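Local coordinates for DNA polymerase beta (Leishmania infantum, PDB 4P4M) that catalyses template-directed DNA synthesis as a family X DNA polymerase and probably takes part in base excision repair, at a contact of chain A with DNA. Numbering follows the deposited sequence.

A contact of chain A with DNA. Residues 300, 309-312, 337-338, 340. With nucleotides of chain B.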
# COMPACT_ATOMS: atom_id res chain seq x y z
N ARG A 300 -15.31 5.42 7.10
CA ARG A 300 -15.05 6.84 6.86
C ARG A 300 -16.36 7.63 6.71
O ARG A 300 -16.44 8.80 7.10
CB ARG A 300 -14.10 7.04 5.67
CG ARG A 300 -12.68 6.53 5.98
CD ARG A 300 -11.76 6.37 4.76
NE ARG A 300 -10.44 5.91 5.19
CZ ARG A 300 -9.31 6.09 4.51
NH1 ARG A 300 -9.33 6.69 3.32
NH2 ARG A 300 -8.16 5.66 5.02
N LEU A 309 -13.02 13.33 10.66
CA LEU A 309 -12.22 12.88 9.52
C LEU A 309 -11.40 11.67 9.96
O LEU A 309 -10.67 11.74 10.95
CB LEU A 309 -11.25 13.98 9.07
CG LEU A 309 -10.14 13.54 8.10
CD1 LEU A 309 -10.72 13.30 6.73
CD2 LEU A 309 -9.00 14.58 8.04
N LEU A 310 -11.54 10.55 9.24
CA LEU A 310 -10.73 9.35 9.48
C LEU A 310 -9.82 9.05 8.27
O LEU A 310 -10.30 8.96 7.13
CB LEU A 310 -11.63 8.15 9.75
CG LEU A 310 -10.93 6.81 10.02
CD1 LEU A 310 -10.08 6.90 11.29
CD2 LEU A 310 -11.93 5.65 10.12
N ASN A 311 -8.52 8.91 8.53
CA ASN A 311 -7.57 8.44 7.51
C ASN A 311 -6.49 7.58 8.18
O ASN A 311 -6.63 7.21 9.35
CB ASN A 311 -6.98 9.62 6.71
CG ASN A 311 -6.26 10.63 7.59
OD1 ASN A 311 -5.70 10.26 8.62
ND2 ASN A 311 -6.27 11.91 7.19
N GLU A 312 -5.42 7.25 7.46
CA GLU A 312 -4.39 6.40 8.06
C GLU A 312 -3.61 7.10 9.16
O GLU A 312 -3.01 6.44 10.02
CB GLU A 312 -3.41 5.84 7.01
CG GLU A 312 -2.69 6.91 6.16
CD GLU A 312 -3.39 7.17 4.83
OE1 GLU A 312 -4.62 7.41 4.82
OE2 GLU A 312 -2.71 7.11 3.79
N ASN A 337 -4.58 16.98 -0.12
CA ASN A 337 -5.21 16.10 0.86
C ASN A 337 -5.84 16.98 1.94
O ASN A 337 -5.81 18.20 1.83
CB ASN A 337 -4.18 15.13 1.44
CG ASN A 337 -3.00 15.83 2.09
OD1 ASN A 337 -3.15 16.90 2.69
ND2 ASN A 337 -1.81 15.23 2.00
N ALA A 338 -6.40 16.36 2.97
CA ALA A 338 -7.09 17.11 4.03
C ALA A 338 -6.16 18.04 4.84
O ALA A 338 -6.65 18.94 5.53
CB ALA A 338 -7.83 16.14 4.98
N GLU A 340 -2.02 17.11 5.35
CA GLU A 340 -0.82 16.42 5.84
C GLU A 340 0.37 16.64 4.91
O GLU A 340 0.22 16.69 3.69
CB GLU A 340 -1.07 14.90 5.94
CG GLU A 340 -2.19 14.47 6.86
CD GLU A 340 -3.48 14.15 6.12
OE1 GLU A 340 -4.53 14.13 6.78
OE2 GLU A 340 -3.45 13.91 4.89
OP3 DA B 1 -18.82 9.92 -0.02
P DA B 1 -17.89 8.94 -0.60
OP1 DA B 1 -17.25 9.56 -1.78
OP2 DA B 1 -18.62 7.66 -0.73
O5' DA B 1 -16.71 8.67 0.44
C5' DA B 1 -16.95 8.47 1.82
C4' DA B 1 -15.63 8.64 2.55
O4' DA B 1 -14.72 7.59 2.13
C3' DA B 1 -14.91 9.96 2.30
O3' DA B 1 -14.31 10.33 3.54
C2' DA B 1 -13.89 9.59 1.21
C1' DA B 1 -13.55 8.13 1.53
N9 DA B 1 -13.22 7.29 0.37
C8 DA B 1 -13.86 7.30 -0.84
N7 DA B 1 -13.37 6.44 -1.71
C5 DA B 1 -12.34 5.81 -1.02
C6 DA B 1 -11.44 4.79 -1.41
N6 DA B 1 -11.45 4.23 -2.64
N1 DA B 1 -10.53 4.38 -0.50
C2 DA B 1 -10.53 4.96 0.71
N3 DA B 1 -11.33 5.93 1.19
C4 DA B 1 -12.23 6.32 0.26
P DT B 2 -13.61 11.77 3.71
OP1 DT B 2 -13.67 12.13 5.15
OP2 DT B 2 -14.16 12.69 2.69
O5' DT B 2 -12.09 11.49 3.32
C5' DT B 2 -11.31 10.65 4.17
C4' DT B 2 -10.02 10.29 3.46
O4' DT B 2 -10.31 9.39 2.35
C3' DT B 2 -9.22 11.47 2.88
O3' DT B 2 -8.08 11.63 3.73
C2' DT B 2 -8.85 11.00 1.47
C1' DT B 2 -9.20 9.50 1.49
N1 DT B 2 -9.48 8.91 0.14
C2 DT B 2 -8.76 7.79 -0.25
O2 DT B 2 -7.91 7.24 0.43
N3 DT B 2 -9.06 7.32 -1.49
C4 DT B 2 -9.99 7.82 -2.37
O4 DT B 2 -10.16 7.30 -3.47
C5 DT B 2 -10.71 8.99 -1.91
C7 DT B 2 -11.75 9.62 -2.81
C6 DT B 2 -10.43 9.47 -0.70
P DA B 3 -6.89 12.64 3.34
OP1 DA B 3 -6.26 13.11 4.60
OP2 DA B 3 -7.39 13.62 2.35
O5' DA B 3 -5.85 11.71 2.57
C5' DA B 3 -5.25 10.60 3.23
C4' DA B 3 -4.29 9.92 2.27
O4' DA B 3 -5.04 9.24 1.24
C3' DA B 3 -3.35 10.89 1.57
O3' DA B 3 -2.04 10.52 1.96
C2' DA B 3 -3.56 10.62 0.09
C1' DA B 3 -4.30 9.28 0.05
N9 DA B 3 -5.20 9.21 -1.10
C8 DA B 3 -6.29 10.01 -1.33
N7 DA B 3 -6.92 9.74 -2.45
C5 DA B 3 -6.18 8.71 -3.01
C6 DA B 3 -6.32 7.99 -4.21
N6 DA B 3 -7.31 8.23 -5.10
N1 DA B 3 -5.40 7.03 -4.47
C2 DA B 3 -4.42 6.81 -3.59
N3 DA B 3 -4.18 7.43 -2.43
C4 DA B 3 -5.11 8.38 -2.19
O HOH W 1 -13.72 10.40 7.32
O HOH W 2 -6.31 6.93 2.86
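Helix 293-305 of the thumb meets the 5' end of chain B, probably the template strand, through Arg300, while strand 308-310, the turn after it and the loop before strand 340-341 follow the backbone. Arg300 runs extended from CG to NE and brings its guanidinium to the bases' sugar edges. Arg300 NH1 makes weak hydrogen bonds to N3 of the unpaired DA1, at 3.0 Å, and to O2 of the paired DT2, in the minor groove. Water 2 lies in the guanidinium plane and bonds NH1 and NH2. The same water reaches DT2 O2, DA3 O4' and Glu312 carboxylate OE1, tying protein to groove. Glu312 bends at chi2 (-95°), and its carboxylate lies against DA3 C4'.

The phosphate of DA3 is held from the loops. Asn311 ND2 donates to DA3 OP1 at 2.9 Å, and the backbone N of Ala338 to DA3 OP2 at 3.0 Å. Asn311 ND2 also bonds Glu340 OE1, from above the carboxylate plane. Both Glu340 oxygens come close to DA3 OP1 (Glu340 OE2 at 2.9 Å), a doubtful contact unless a proton is shared, which the structure alone does not show. Asn337 OD1 and ND2 bond the backbone N and O of Glu340, bracing the loop. Water 1 links Leu310 N to DT2 OP1, and Leu309 CD1 packs on DT2 C5'.

Backbone grips and sugar-edge contacts would suit binding with little dependence on sequence. The site probably helps the thumb hold the DNA for synthesis.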